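Local coordinates for protein major allergen Dau c 1 (PDB 2WQL) that belongs to the Bet v 1 family of plant defence proteins, acts as the major carrot allergen, and may bind small hydrophobic ligands, as family members do, at residues R70-N75 / D82-D87. The protein carries 4 engineered substitutions. Sequence-based numbering, arbitrary orientation.
Sequences RTDAVN and DSTVID
The carbonyl oxygen of D82 accepts two backbone N-H groups at once, from D72 N at 2.9 Å and from A73 N at 3.2 Å, both arriving from the same face of its carbonyl plane. That double grip marks a classic beta bulge in the antiparallel hairpin of strands 66-75 and 80-87, part of the curved Bet v 1 sheet. D82 N returns a nearly straight bond to A73 O, 3.0 Å long. Past the bulge the register is regular: R70 and T84 form a hydrogen-bonded pair, with T84 N to R70 O at 2.8 Å, and T71 and S83 a non-hydrogen-bonded one.

At the bulge the D72 side chain points toward the partner strand, and its carboxylate lies among the R70 and T84 side chains, on the face that also carries A73 and D82. Its CG stands beside the backbone N (chi1 -57°), 3.4 Å from T84 OG1, and the carboxylate splits its oxygens between the two strands. R70 NE donates a hydrogen bond of 3.0 Å to D72 OD1, part of a salt bridge; OD1 sits at the guanidinium edge, close to its plane, and is met on its syn side. I86 CG2 sits over one face of that guanidinium, offset toward the rim. D82 OD1 is held by H101 on strand 95-106.

On the other face, T71 OG1 bonds to Y81 OH, and S83 lines the pocket occupied by the glycol ligand P4C. Back at the bulge, T84 OG1 crosses over to donate to the syn lone pair of D72 OD2, 2.6 Å away.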
loop_
_atom_site.group_PDB
_atom_site.type_symbol
_atom_site.label_atom_id
_atom_site.label_comp_id
_atom_site.label_asym_id
_atom_site.label_seq_id
_atom_site.Cartn_x
_atom_site.Cartn_y
_atom_site.Cartn_z
ATOM N N ARG A 70 -2.761 -1.048 -33.466
ATOM C CA ARG A 70 -2.479 -2.419 -33.873
ATOM C C ARG A 70 -2.392 -3.296 -32.638
ATOM O O ARG A 70 -1.784 -2.897 -31.657
ATOM C CB ARG A 70 -1.159 -2.475 -34.631
ATOM C CG ARG A 70 -0.709 -3.861 -35.048
ATOM C CD ARG A 70 0.628 -3.803 -35.767
ATOM N NE ARG A 70 1.689 -3.405 -34.848
ATOM C CZ ARG A 70 2.675 -2.563 -35.130
ATOM N NH1 ARG A 70 2.767 -1.990 -36.312
ATOM N NH2 ARG A 70 3.571 -2.279 -34.207
ATOM N N THR A 71 -2.999 -4.480 -32.683
ATOM C CA THR A 71 -2.828 -5.478 -31.630
ATOM C C THR A 71 -1.590 -6.315 -31.948
ATOM O O THR A 71 -1.543 -6.935 -33.000
ATOM C CB THR A 71 -4.035 -6.451 -31.552
ATOM O OG1 THR A 71 -5.260 -5.728 -31.349
ATOM C CG2 THR A 71 -3.842 -7.482 -30.413
ATOM N N ASP A 72 -0.617 -6.333 -31.031
ATOM C CA ASP A 72 0.630 -7.075 -31.200
ATOM C C ASP A 72 0.511 -8.481 -30.629
ATOM O O ASP A 72 1.101 -9.413 -31.157
ATOM C CB ASP A 72 1.781 -6.344 -30.526
ATOM C CG ASP A 72 1.959 -4.923 -31.044
ATOM O OD1 ASP A 72 2.269 -4.756 -32.243
ATOM O OD2 ASP A 72 1.795 -3.965 -30.241
ATOM N N ALA A 73 -0.241 -8.642 -29.542
ATOM C CA ALA A 73 -0.354 -9.945 -28.850
ATOM C C ALA A 73 -1.560 -9.959 -27.904
ATOM O O ALA A 73 -1.909 -8.944 -27.292
ATOM C CB ALA A 73 0.920 -10.274 -28.084
ATOM N N VAL A 74 -2.205 -11.113 -27.816
ATOM C CA VAL A 74 -3.268 -11.361 -26.841
ATOM C C VAL A 74 -3.018 -12.693 -26.162
ATOM O O VAL A 74 -2.725 -13.685 -26.831
ATOM C CB VAL A 74 -4.642 -11.482 -27.490
ATOM C CG1 VAL A 74 -5.745 -11.266 -26.474
ATOM C CG2 VAL A 74 -4.798 -10.507 -28.617
ATOM N N ASN A 75 -3.110 -12.711 -24.839
ATOM C CA ASN A 75 -2.986 -13.945 -24.091
ATOM C C ASN A 75 -4.194 -14.061 -23.185
ATOM O O ASN A 75 -4.255 -13.450 -22.144
ATOM C CB ASN A 75 -1.667 -14.002 -23.321
ATOM C CG ASN A 75 -1.367 -15.374 -22.801
ATOM O OD1 ASN A 75 -2.225 -16.023 -22.208
ATOM N ND2 ASN A 75 -0.133 -15.828 -22.995
ATOM N N ASP A 82 -1.053 -6.663 -25.592
ATOM C CA ASP A 82 -0.032 -5.753 -26.090
ATOM C C ASP A 82 -0.528 -5.119 -27.376
ATOM O O ASP A 82 -1.042 -5.811 -28.244
ATOM C CB ASP A 82 1.266 -6.507 -26.373
ATOM C CG ASP A 82 1.787 -7.255 -25.153
ATOM O OD1 ASP A 82 1.975 -6.626 -24.098
ATOM O OD2 ASP A 82 2.004 -8.486 -25.252
ATOM N N SER A 83 -0.375 -3.803 -27.491
ATOM C CA SER A 83 -0.836 -3.070 -28.657
ATOM C C SER A 83 -0.057 -1.793 -28.866
ATOM O O SER A 83 0.507 -1.244 -27.908
ATOM C CB SER A 83 -2.304 -2.711 -28.501
ATOM O OG SER A 83 -2.501 -1.921 -27.345
ATOM N N THR A 84 -0.042 -1.315 -30.115
ATOM C CA THR A 84 0.763 -0.155 -30.503
ATOM C C THR A 84 -0.053 0.868 -31.252
ATOM O O THR A 84 -0.759 0.530 -32.183
ATOM C CB THR A 84 1.929 -0.564 -31.408
ATOM O OG1 THR A 84 2.663 -1.614 -30.783
ATOM C CG2 THR A 84 2.874 0.619 -31.654
ATOM N N VAL A 85 0.042 2.123 -30.840
ATOM C CA VAL A 85 -0.605 3.206 -31.578
ATOM C C VAL A 85 0.360 3.621 -32.672
ATOM O O VAL A 85 1.494 3.989 -32.384
ATOM C CB VAL A 85 -0.942 4.423 -30.682
ATOM C CG1 VAL A 85 -1.693 5.446 -31.478
ATOM C CG2 VAL A 85 -1.742 3.983 -29.449
ATOM N N ILE A 86 -0.081 3.543 -33.924
ATOM C CA ILE A 86 0.824 3.719 -35.062
ATOM C C ILE A 86 0.506 4.909 -35.968
ATOM O O ILE A 86 1.337 5.287 -36.800
ATOM C CB ILE A 86 0.930 2.410 -35.904
ATOM C CG1 ILE A 86 -0.406 2.047 -36.550
ATOM C CG2 ILE A 86 1.412 1.266 -35.024
ATOM C CD1 ILE A 86 -0.297 0.955 -37.604
ATOM N N ASP A 87 -0.679 5.497 -35.819
ATOM C CA ASP A 87 -1.082 6.627 -36.658
ATOM C C ASP A 87 -2.135 7.434 -35.934
ATOM O O ASP A 87 -2.725 6.966 -34.968
ATOM C CB ASP A 87 -1.638 6.148 -38.015
ATOM C CG ASP A 87 -1.670 7.271 -39.098
ATOM O OD1 ASP A 87 -1.038 8.336 -38.902
ATOM O OD2 ASP A 87 -2.319 7.076 -40.166
#